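Local coordinates for protein multiheme cytochrome cf (Carboxydothermus ferrireducens DSM 11255, PDB 6QVM) that probably carries electrons through eleven covalently bound c-type hemes to insoluble extracellular Fe(III), as a reductase inserted in the S-layer, at residues D399-T409 with I568-K576; A508-Q519 with Y642-D653. All coordinates share one frame; numbering follows the deposited sequence.

Contact 1 of 2, residues D399-T409 with I568-K576; sequences DEYAIAGVSGT and ISIDNLTIK. With CA (calcium ion), chain S; NGA (2-acetamido-2-deoxy-beta-D-galactopyranose), chain D; NGA (2-acetamido-2-deoxy-beta-D-galactopyranose), chain B.
With CG beside its backbone N (chi1 -76°), Asp399 points its carboxylate at Asn572, whose CG is anti to its own backbone N (chi1 -165°). The two side chains cross nearly at right angles, carboxylate and amide planes 72° apart, and Asn572 ND2 donates to the anti lone pair of Asp399 OD2 over 2.7 Å. The other oxygen, OD1, binds the calcium ion at 2.4 Å, alongside three waters, Glu384, Gly395 and Asn398. Asparagine suits its place by being two-sided, since its OD1 caps helix 573-576 by accepting from Ile575 N (3.2 Å). Thr574 OG1 then takes the N-H of Glu400 at 2.8 Å.

From here strands 400-403 and 567-572 run antiparallel in a four-stranded sheet. Ala402 and Asp571 exchange backbone bonds in both directions, whereas Tyr401 with Asn572 and Ile403 with Ile570 are non-hydrogen-bonded pairs. On the face carrying Tyr401, the CG2 branch of Ile570 comes obliquely against Tyr401 CB (3.6 Å). A type II turn from Ile403 to Val406 follows, with Gly405 at positive phi.

The extended Glu400 reaches the glycan: its OE1 accepts from N2 of the N-acetylgalactosamine of chain D (3.0 Å). Thr409 OG1 donates to the same Glu400 OE1 at 2.9 Å, and a water joins OE2 to Thr574 OG1. Metal, helix cap and sugar thus meet at one strand end, where calcium and the amide probably stabilise Asp399 as a carboxylate and the gathered donors do likewise for Glu400.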
loop_
_atom_site.group_PDB
_atom_site.type_symbol
_atom_site.label_atom_id
_atom_site.label_comp_id
_atom_site.label_asym_id
_atom_site.label_seq_id
_atom_site.Cartn_x
_atom_site.Cartn_y
_atom_site.Cartn_z
ATOM N N ASP A 399 12.771 17.160 3.572
ATOM C CA ASP A 399 13.006 17.926 4.783
ATOM C C ASP A 399 13.865 19.155 4.487
ATOM O O ASP A 399 14.302 19.393 3.358
ATOM C CB ASP A 399 13.657 17.044 5.847
ATOM C CG ASP A 399 12.673 16.093 6.501
ATOM O OD1 ASP A 399 11.480 16.126 6.124
ATOM O OD2 ASP A 399 13.091 15.329 7.399
ATOM N N GLU A 400 14.115 19.942 5.531
ATOM C CA GLU A 400 14.968 21.121 5.466
ATOM C C GLU A 400 16.321 20.786 6.080
ATOM O O GLU A 400 16.388 20.295 7.213
ATOM C CB GLU A 400 14.311 22.286 6.208
ATOM C CG GLU A 400 15.113 23.577 6.231
ATOM C CD GLU A 400 14.398 24.684 6.992
ATOM O OE1 GLU A 400 14.757 25.870 6.810
ATOM O OE2 GLU A 400 13.471 24.359 7.768
ATOM N N TYR A 401 17.391 21.049 5.335
ATOM C CA TYR A 401 18.734 20.623 5.707
ATOM C C TYR A 401 19.613 21.817 6.041
ATOM O O TYR A 401 19.591 22.835 5.342
ATOM C CB TYR A 401 19.421 19.852 4.577
ATOM C CG TYR A 401 18.587 18.834 3.846
ATOM C CD1 TYR A 401 17.615 18.085 4.498
ATOM C CD2 TYR A 401 18.787 18.613 2.491
ATOM C CE1 TYR A 401 16.854 17.154 3.815
ATOM C CE2 TYR A 401 18.042 17.685 1.804
ATOM C CZ TYR A 401 17.076 16.954 2.468
ATOM O OH TYR A 401 16.331 16.031 1.769
ATOM N N ALA A 402 20.408 21.669 7.094
ATOM C CA ALA A 402 21.572 22.512 7.341
ATOM C C ALA A 402 22.794 21.635 7.074
ATOM O O ALA A 402 23.192 20.830 7.924
ATOM C CB ALA A 402 21.571 23.077 8.761
ATOM N N ILE A 403 23.366 21.766 5.882
ATOM C CA ILE A 403 24.565 21.012 5.532
ATOM C C ILE A 403 25.760 21.664 6.219
ATOM O O ILE A 403 26.022 22.856 6.027
ATOM C CB ILE A 403 24.757 20.958 4.011
ATOM C CG1 ILE A 403 23.477 20.460 3.329
ATOM C CG2 ILE A 403 25.935 20.061 3.659
ATOM C CD1 ILE A 403 23.523 20.521 1.814
ATOM N N ALA A 404 26.483 20.883 7.017
ATOM C CA ALA A 404 27.594 21.426 7.785
ATOM C C ALA A 404 28.645 22.034 6.865
ATOM O O ALA A 404 28.993 21.462 5.831
ATOM C CB ALA A 404 28.223 20.338 8.654
ATOM N N GLY A 405 29.148 23.206 7.248
ATOM C CA GLY A 405 30.099 23.926 6.438
ATOM C C GLY A 405 29.497 24.716 5.296
ATOM O O GLY A 405 30.238 25.392 4.575
ATOM N N VAL A 406 28.186 24.640 5.094
ATOM C CA VAL A 406 27.485 25.447 4.102
ATOM C C VAL A 406 26.450 26.283 4.839
ATOM O O VAL A 406 25.548 25.734 5.486
ATOM C CB VAL A 406 26.816 24.585 3.019
ATOM C CG1 VAL A 406 26.022 25.459 2.051
ATOM C CG2 VAL A 406 27.846 23.748 2.282
ATOM N N SER A 407 26.582 27.603 4.756
ATOM C CA SER A 407 25.612 28.475 5.399
ATOM C C SER A 407 24.295 28.467 4.628
ATOM O O SER A 407 24.218 28.045 3.470
ATOM C CB SER A 407 26.160 29.897 5.516
ATOM O OG SER A 407 26.187 30.533 4.252
ATOM N N GLY A 408 23.251 28.950 5.292
ATOM C CA GLY A 408 21.902 28.825 4.783
ATOM C C GLY A 408 21.336 27.437 5.031
ATOM O O GLY A 408 22.004 26.531 5.527
ATOM N N THR A 409 20.061 27.275 4.685
ATOM C CA THR A 409 19.425 25.970 4.710
ATOM C C THR A 409 18.714 25.728 3.387
ATOM O O THR A 409 18.450 26.658 2.620
ATOM C CB THR A 409 18.432 25.825 5.872
ATOM O OG1 THR A 409 17.309 26.695 5.669
ATOM C CG2 THR A 409 19.093 26.142 7.202
ATOM N N ILE A 568 29.719 13.960 4.317
ATOM C CA ILE A 568 28.791 15.069 4.485
ATOM C C ILE A 568 28.100 14.902 5.830
ATOM O O ILE A 568 27.879 13.782 6.304
ATOM C CB ILE A 568 27.764 15.137 3.329
ATOM C CG1 ILE A 568 26.949 16.430 3.396
ATOM C CG2 ILE A 568 26.850 13.923 3.351
ATOM C CD1 ILE A 568 26.122 16.673 2.148
ATOM N N SER A 569 27.793 16.030 6.464
ATOM C CA SER A 569 27.052 16.057 7.717
ATOM C C SER A 569 25.849 16.972 7.557
ATOM O O SER A 569 25.991 18.112 7.101
ATOM C CB SER A 569 27.931 16.533 8.873
ATOM O OG SER A 569 28.392 15.432 9.632
ATOM N N ILE A 570 24.671 16.472 7.920
ATOM C CA ILE A 570 23.428 17.214 7.773
ATOM C C ILE A 570 22.726 17.286 9.120
ATOM O O ILE A 570 22.646 16.291 9.849
ATOM C CB ILE A 570 22.499 16.580 6.720
ATOM C CG1 ILE A 570 23.260 16.331 5.416
ATOM C CG2 ILE A 570 21.286 17.463 6.480
ATOM C CD1 ILE A 570 22.361 16.162 4.200
ATOM N N ASP A 571 22.231 18.476 9.448
ATOM C CA ASP A 571 21.268 18.662 10.521
ATOM C C ASP A 571 19.891 18.829 9.893
ATOM O O ASP A 571 19.652 19.783 9.142
ATOM C CB ASP A 571 21.622 19.861 11.402
ATOM C CG ASP A 571 22.747 19.553 12.380
ATOM O OD1 ASP A 571 23.367 18.477 12.247
ATOM O OD2 ASP A 571 23.014 20.390 13.272
ATOM N N ASN A 572 19.002 17.884 10.180
ATOM C CA ASN A 572 17.646 17.882 9.640
ATOM C C ASN A 572 16.798 18.784 10.530
ATOM O O ASN A 572 16.373 18.387 11.617
ATOM C CB ASN A 572 17.104 16.460 9.579
ATOM C CG ASN A 572 15.866 16.342 8.717
ATOM O OD1 ASN A 572 15.018 17.238 8.698
ATOM N ND2 ASN A 572 15.753 15.236 7.995
ATOM N N LEU A 573 16.551 20.008 10.066
ATOM C CA LEU A 573 15.787 20.964 10.857
ATOM C C LEU A 573 14.304 20.626 10.909
ATOM O O LEU A 573 13.615 21.068 11.834
ATOM C CB LEU A 573 15.988 22.383 10.313
ATOM C CG LEU A 573 17.445 22.842 10.381
ATOM C CD1 LEU A 573 17.625 24.254 9.865
ATOM C CD2 LEU A 573 17.965 22.718 11.801
ATOM N N THR A 574 13.798 19.855 9.945
ATOM C CA THR A 574 12.418 19.389 10.029
ATOM C C THR A 574 12.247 18.414 11.187
ATOM O O THR A 574 11.263 18.488 11.932
ATOM C CB THR A 574 11.995 18.734 8.715
ATOM O OG1 THR A 574 12.293 19.606 7.615
ATOM C CG2 THR A 574 10.506 18.432 8.732
ATOM N N ILE A 575 13.202 17.499 11.359
ATOM C CA ILE A 575 13.187 16.603 12.510
ATOM C C ILE A 575 13.367 17.401 13.793
ATOM O O ILE A 575 12.660 17.189 14.786
ATOM C CB ILE A 575 14.282 15.530 12.365
ATOM C CG1 ILE A 575 14.098 14.737 11.071
ATOM C CG2 ILE A 575 14.290 14.599 13.573
ATOM C CD1 ILE A 575 12.732 14.103 10.940
ATOM N N LYS A 576 14.316 18.341 13.783
ATOM C CA LYS A 576 14.726 19.016 15.009
ATOM C C LYS A 576 13.601 19.848 15.618
ATOM O O LYS A 576 13.519 19.972 16.845
ATOM C CB LYS A 576 15.944 19.899 14.730
ATOM C CG LYS A 576 16.551 20.532 15.965
ATOM C CD LYS A 576 17.675 21.490 15.592
ATOM C CE LYS A 576 18.259 22.153 16.830
ATOM N NZ LYS A 576 19.496 22.915 16.520
HETATM CA CA CA S . 9.660 14.633 5.759
HETATM C C1 NGA D . 11.171 25.959 5.834
HETATM C C2 NGA D . 11.225 27.213 6.708
HETATM C C3 NGA D . 10.947 26.859 8.182
HETATM C C4 NGA D . 9.641 26.070 8.216
HETATM C C5 NGA D . 9.644 24.882 7.258
HETATM C C6 NGA D . 8.295 24.171 7.243
HETATM C C7 NGA D . 12.667 28.794 5.498
HETATM C C8 NGA D . 11.439 29.299 4.788
HETATM N N2 NGA D . 12.509 27.841 6.426
HETATM O O3 NGA D . 10.834 27.971 9.077
HETATM O O4 NGA D . 8.591 26.925 7.829
HETATM O O5 NGA D . 9.927 25.310 5.947
HETATM O O6 NGA D . 8.105 23.511 8.475
HETATM O O7 NGA D . 13.768 29.267 5.209
HETATM C C1 NGA B . 12.161 28.536 9.303
HETATM C C2 NGA B . 12.165 29.924 9.995
HETATM C C3 NGA B . 13.574 30.364 9.590
HETATM C C4 NGA B . 14.590 29.417 10.187
HETATM C C5 NGA B . 14.299 27.980 9.812
HETATM C C6 NGA B . 15.267 27.042 10.516
HETATM C C7 NGA B . 10.087 31.305 10.333
HETATM C C8 NGA B . 8.867 31.831 9.612
HETATM N N2 NGA B . 11.042 30.744 9.555
HETATM O O3 NGA B . 14.149 31.526 10.071
HETATM O O4 NGA B . 14.539 29.562 11.588
HETATM O O5 NGA B . 12.951 27.702 10.149
HETATM O O6 NGA B . 14.977 25.767 10.007
HETATM O O7 NGA B . 10.139 31.428 11.565
HETATM O O HOH W 1 10.879 13.781 7.739
HETATM O O HOH W 2 11.421 22.228 8.070
HETATM O O HOH W 3 7.993 14.386 7.619
HETATM O O HOH W 4 8.217 16.838 5.952
#

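Contact 2 of 2, residues A508-Q519 with Y642-D653; sequences ATSGSKGVHHPQ and YADTLAGIVAAD. With HEC (heme c), chain K.
The later part of the loop between helices 493-500 and 519-524, with Gln519 opening the latter, helps line a heme pocket and lies along helix 641-652, where Ser512 and Asp644 tie its turn to the helix. The Asp644 carboxylate, with CG anti to its backbone N (chi1 -173°), takes Ser512 OG on OD1 at 2.6 Å and Ser512 N on OD2 at 2.9 Å, both donors coming from above the carboxylate plane. With an alanine here, Ser512 would probably lose the acceptor of both its N-H and its hydroxyl, leaving the turn freer to shift. The next residue, Thr645, receives Gly511 N on OG1 at 2.7 Å and, weakly, Ser510 N.

Glycine is needed on both sides of this close approach: a CB on Gly511 would strike Asp644 OD2, and one on Gly648 would strike Ser512 CA. Tyr642 flanks one end, its ring edge turned to Ala508 O in plane and its CE1 beside Thr509 CG2 (3.5 Å). Further along, small Ala652 lets Val515 and the Pro518 ring settle on the helix, Pro518 CD lying 3.8 Å from Ala652 CB.

His517 lays one ring face over the heme, its ND1 donating to Thr502 O. Gln519, bent at chi2 (86°), brings NE2 to Asp653 O, 2.9 Å away; that oxygen lies in the amide plane of Gln519.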
loop_
_atom_site.group_PDB
_atom_site.type_symbol
_atom_site.label_atom_id
_atom_site.label_comp_id
_atom_site.label_asym_id
_atom_site.label_seq_id
_atom_site.Cartn_x
_atom_site.Cartn_y
_atom_site.Cartn_z
ATOM N N ALA A 508 24.805 18.240 -30.807
ATOM C CA ALA A 508 26.072 18.952 -30.692
ATOM C C ALA A 508 25.911 20.463 -30.808
ATOM O O ALA A 508 26.815 21.202 -30.406
ATOM C CB ALA A 508 27.046 18.450 -31.758
ATOM N N THR A 509 24.790 20.937 -31.348
ATOM C CA THR A 509 24.586 22.372 -31.503
ATOM C C THR A 509 23.430 22.874 -30.644
ATOM O O THR A 509 22.568 23.614 -31.129
ATOM C CB THR A 509 24.334 22.714 -32.974
ATOM O OG1 THR A 509 23.234 21.939 -33.466
ATOM C CG2 THR A 509 25.571 22.418 -33.815
ATOM N N SER A 510 23.397 22.471 -29.373
ATOM C CA SER A 510 22.353 22.904 -28.455
ATOM C C SER A 510 22.813 24.000 -27.503
ATOM O O SER A 510 21.992 24.826 -27.094
ATOM C CB SER A 510 21.819 21.722 -27.643
ATOM O OG SER A 510 21.113 20.819 -28.460
ATOM N N GLY A 511 24.093 24.022 -27.155
ATOM C CA GLY A 511 24.650 25.095 -26.371
ATOM C C GLY A 511 24.285 25.030 -24.910
ATOM O O GLY A 511 23.415 24.269 -24.500
ATOM N N SER A 512 24.994 25.849 -24.126
ATOM C CA SER A 512 24.825 25.969 -22.678
ATOM C C SER A 512 23.364 25.919 -22.238
ATOM O O SER A 512 22.966 25.072 -21.427
ATOM C CB SER A 512 25.462 27.272 -22.167
ATOM O OG SER A 512 26.877 27.185 -22.178
ATOM N N LYS A 513 22.554 26.806 -22.808
ATOM C CA LYS A 513 21.165 26.979 -22.411
ATOM C C LYS A 513 20.223 25.990 -23.102
ATOM O O LYS A 513 19.013 26.238 -23.164
ATOM C CB LYS A 513 20.712 28.419 -22.683
ATOM C CG LYS A 513 21.640 29.486 -22.125
ATOM N N GLY A 514 20.742 24.876 -23.612
ATOM C CA GLY A 514 19.915 23.951 -24.363
ATOM C C GLY A 514 20.060 22.493 -23.973
ATOM O O GLY A 514 19.458 21.614 -24.599
ATOM N N VAL A 515 20.865 22.219 -22.951
ATOM C CA VAL A 515 21.042 20.869 -22.425
ATOM C C VAL A 515 20.645 20.884 -20.953
ATOM O O VAL A 515 21.208 21.648 -20.157
ATOM C CB VAL A 515 22.480 20.354 -22.627
ATOM C CG1 VAL A 515 22.749 20.125 -24.103
ATOM C CG2 VAL A 515 23.508 21.327 -22.065
ATOM N N HIS A 516 19.657 20.065 -20.594
ATOM C CA HIS A 516 19.088 20.063 -19.250
ATOM C C HIS A 516 19.193 18.672 -18.640
ATOM O O HIS A 516 18.834 17.684 -19.289
ATOM C CB HIS A 516 17.626 20.524 -19.270
ATOM C CG HIS A 516 17.449 21.953 -19.678
ATOM N ND1 HIS A 516 17.329 22.341 -20.994
ATOM C CD2 HIS A 516 17.373 23.088 -18.942
ATOM C CE1 HIS A 516 17.183 23.652 -21.053
ATOM N NE2 HIS A 516 17.207 24.130 -19.821
ATOM N N HIS A 517 19.674 18.610 -17.383
ATOM C CA HIS A 517 19.856 17.404 -16.576
ATOM C C HIS A 517 20.249 16.208 -17.435
ATOM O O HIS A 517 19.419 15.322 -17.690
ATOM C CB HIS A 517 18.590 17.093 -15.770
ATOM C CG HIS A 517 17.328 17.581 -16.407
ATOM N ND1 HIS A 517 16.677 16.886 -17.403
ATOM C CD2 HIS A 517 16.599 18.702 -16.195
ATOM C CE1 HIS A 517 15.598 17.554 -17.773
ATOM N NE2 HIS A 517 15.528 18.661 -17.055
ATOM N N PRO A 518 21.490 16.153 -17.909
ATOM C CA PRO A 518 21.881 15.065 -18.807
ATOM C C PRO A 518 22.616 13.952 -18.079
ATOM O O PRO A 518 23.544 13.356 -18.632
ATOM C CB PRO A 518 22.803 15.780 -19.797
ATOM C CG PRO A 518 23.508 16.799 -18.927
ATOM C CD PRO A 518 22.549 17.174 -17.806
ATOM N N GLN A 519 22.228 13.690 -16.827
ATOM C CA GLN A 519 22.995 12.770 -15.992
ATOM C C GLN A 519 23.026 11.363 -16.577
ATOM O O GLN A 519 24.065 10.694 -16.533
ATOM C CB GLN A 519 22.431 12.752 -14.573
ATOM C CG GLN A 519 22.834 13.956 -13.736
ATOM C CD GLN A 519 21.911 15.141 -13.927
ATOM O OE1 GLN A 519 20.784 14.991 -14.396
ATOM N NE2 GLN A 519 22.384 16.329 -13.561
ATOM N N TYR A 642 29.541 24.200 -30.847
ATOM C CA TYR A 642 30.138 22.952 -30.383
ATOM C C TYR A 642 30.798 23.138 -29.024
ATOM O O TYR A 642 30.471 22.444 -28.055
ATOM C CB TYR A 642 31.165 22.447 -31.398
ATOM C CG TYR A 642 30.628 22.005 -32.744
ATOM C CD1 TYR A 642 29.294 21.663 -32.920
ATOM C CD2 TYR A 642 31.476 21.909 -33.841
ATOM C CE1 TYR A 642 28.820 21.245 -34.168
ATOM C CE2 TYR A 642 31.018 21.495 -35.081
ATOM C CZ TYR A 642 29.693 21.166 -35.241
ATOM O OH TYR A 642 29.250 20.758 -36.479
ATOM N N ALA A 643 31.746 24.075 -28.940
ATOM C CA ALA A 643 32.459 24.307 -27.683
ATOM C C ALA A 643 31.540 24.817 -26.582
ATOM O O ALA A 643 31.909 24.760 -25.402
ATOM C CB ALA A 643 33.605 25.296 -27.895
ATOM N N ASP A 644 30.359 25.321 -26.945
ATOM C CA ASP A 644 29.384 25.755 -25.953
ATOM C C ASP A 644 28.606 24.562 -25.408
ATOM O O ASP A 644 28.492 24.382 -24.189
ATOM C CB ASP A 644 28.456 26.800 -26.581
ATOM C CG ASP A 644 27.520 27.441 -25.580
ATOM O OD1 ASP A 644 27.948 27.741 -24.449
ATOM O OD2 ASP A 644 26.340 27.648 -25.947
ATOM N N THR A 645 28.110 23.715 -26.310
ATOM C CA THR A 645 27.433 22.480 -25.920
ATOM C C THR A 645 28.361 21.568 -25.124
ATOM O O THR A 645 27.998 21.061 -24.055
ATOM C CB THR A 645 26.926 21.749 -27.167
ATOM O OG1 THR A 645 26.274 22.679 -28.041
ATOM C CG2 THR A 645 25.962 20.632 -26.787
ATOM N N LEU A 646 29.580 21.366 -25.630
ATOM C CA LEU A 646 30.501 20.422 -25.010
ATOM C C LEU A 646 30.863 20.834 -23.592
ATOM O O LEU A 646 31.131 19.973 -22.745
ATOM C CB LEU A 646 31.761 20.287 -25.864
ATOM C CG LEU A 646 31.854 19.075 -26.799
ATOM C CD1 LEU A 646 30.483 18.564 -27.205
ATOM C CD2 LEU A 646 32.680 19.405 -28.033
ATOM N N ALA A 647 30.880 22.135 -23.316
ATOM C CA ALA A 647 31.154 22.609 -21.970
ATOM C C ALA A 647 29.887 22.843 -21.169
ATOM O O ALA A 647 29.946 22.856 -19.934
ATOM C CB ALA A 647 31.970 23.903 -22.019
ATOM N N GLY A 648 28.753 23.032 -21.847
ATOM C CA GLY A 648 27.487 23.113 -21.139
ATOM C C GLY A 648 27.091 21.787 -20.521
ATOM O O GLY A 648 26.445 21.749 -19.468
ATOM N N ILE A 649 27.472 20.684 -21.169
ATOM C CA ILE A 649 27.132 19.354 -20.669
ATOM C C ILE A 649 27.783 19.113 -19.314
ATOM O O ILE A 649 27.135 18.650 -18.370
ATOM C CB ILE A 649 27.533 18.279 -21.693
ATOM C CG1 ILE A 649 26.611 18.337 -22.913
ATOM C CG2 ILE A 649 27.483 16.905 -21.058
ATOM C CD1 ILE A 649 27.144 17.572 -24.125
ATOM N N VAL A 650 29.072 19.441 -19.191
ATOM C CA VAL A 650 29.758 19.324 -17.910
ATOM C C VAL A 650 29.143 20.254 -16.869
ATOM O O VAL A 650 29.242 19.994 -15.665
ATOM C CB VAL A 650 31.266 19.592 -18.109
ATOM C CG1 VAL A 650 32.031 19.437 -16.802
ATOM C CG2 VAL A 650 31.827 18.656 -19.174
ATOM N N ALA A 651 28.480 21.324 -17.309
ATOM C CA ALA A 651 27.836 22.256 -16.391
ATOM C C ALA A 651 26.434 21.810 -15.989
ATOM O O ALA A 651 26.083 21.869 -14.807
ATOM C CB ALA A 651 27.782 23.654 -17.009
ATOM N N ALA A 652 25.619 21.368 -16.950
ATOM C CA ALA A 652 24.261 20.941 -16.625
ATOM C C ALA A 652 24.261 19.607 -15.889
ATOM O O ALA A 652 23.419 19.376 -15.013
ATOM C CB ALA A 652 23.417 20.860 -17.893
ATOM N N ASP A 653 25.191 18.713 -16.236
ATOM C CA ASP A 653 25.359 17.477 -15.475
ATOM C C ASP A 653 25.576 17.773 -13.996
ATOM O O ASP A 653 25.138 17.011 -13.128
ATOM C CB ASP A 653 26.525 16.673 -16.051
ATOM C CG ASP A 653 26.860 15.447 -15.224
ATOM O OD1 ASP A 653 26.147 14.424 -15.354
ATOM O OD2 ASP A 653 27.847 15.508 -14.454
HETATM FE FE HEC K . 12.451 20.222 -14.867
HETATM C CHA HEC K . 15.026 20.940 -12.653
HETATM C CHB HEC K . 11.535 23.551 -14.822
HETATM C CHC HEC K . 10.266 19.689 -17.504
HETATM C CHD HEC K . 13.311 16.914 -14.928
HETATM N NA HEC K . 13.156 21.917 -13.924
HETATM C C1A HEC K . 14.215 21.990 -13.034
HETATM C C2A HEC K . 14.329 23.358 -12.564
HETATM C C3A HEC K . 13.358 24.075 -13.164
HETATM C C4A HEC K . 12.606 23.183 -14.030
HETATM C CMA HEC K . 13.072 25.584 -12.981
HETATM C CAA HEC K . 15.390 23.861 -11.547
HETATM C CBA HEC K . 16.396 24.745 -12.283
HETATM C CGA HEC K . 17.758 24.713 -11.642
HETATM O O1A HEC K . 18.756 24.878 -12.388
HETATM O O2A HEC K . 17.857 24.525 -10.400
HETATM N NB HEC K . 11.153 21.391 -15.961
HETATM C C1B HEC K . 10.929 22.746 -15.770
HETATM C C2B HEC K . 9.943 23.178 -16.746
HETATM C C3B HEC K . 9.591 22.109 -17.486
HETATM C C4B HEC K . 10.353 20.971 -17.009
HETATM C CMB HEC K . 9.391 24.619 -16.875
HETATM C CAB HEC K . 8.559 22.066 -18.643
HETATM C CBB HEC K . 9.049 22.927 -19.827
HETATM N NC HEC K . 11.888 18.606 -15.994
HETATM C C1C HEC K . 10.970 18.601 -17.030
HETATM C C2C HEC K . 10.841 17.245 -17.526
HETATM C C3C HEC K . 11.733 16.476 -16.862
HETATM C C4C HEC K . 12.371 17.317 -15.858
HETATM C CMC HEC K . 9.946 16.861 -18.731
HETATM C CAC HEC K . 11.991 14.953 -17.006
HETATM C CBC HEC K . 12.408 14.545 -18.436
HETATM N ND HEC K . 13.926 19.107 -13.917
HETATM C C1D HEC K . 14.098 17.740 -14.140
HETATM C C2D HEC K . 15.260 17.303 -13.399
HETATM C C3D HEC K . 15.801 18.559 -12.683
HETATM C C4D HEC K . 14.908 19.628 -13.070
HETATM C CMD HEC K . 15.814 15.863 -13.353
HETATM C CAD HEC K . 17.035 18.681 -11.751
HETATM C CBD HEC K . 18.307 18.422 -12.555
HETATM C CGD HEC K . 19.505 19.131 -11.964
HETATM O O1D HEC K . 19.567 19.321 -10.718
HETATM O O2D HEC K . 20.416 19.498 -12.756
#

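The two contacts alternate along the chain: 399-409 comes first, then 508-519, then 568-576 and finally 642-653, so the chain returns to each pairing after more than a hundred residues. Contact 1 belongs to the four-stranded antiparallel sheet and contact 2 to the packing of a loop on helix 641-652; they share no strand or helix. Their centres are 31 Å apart and their nearest atoms about 15 Å, on the same side of the chain's centre. Both lie beside bound heme, the Tyr401 side chain about 5 Å from one and His517 face-on to another, so the crossed order brings parts distant in sequence together around the hemes.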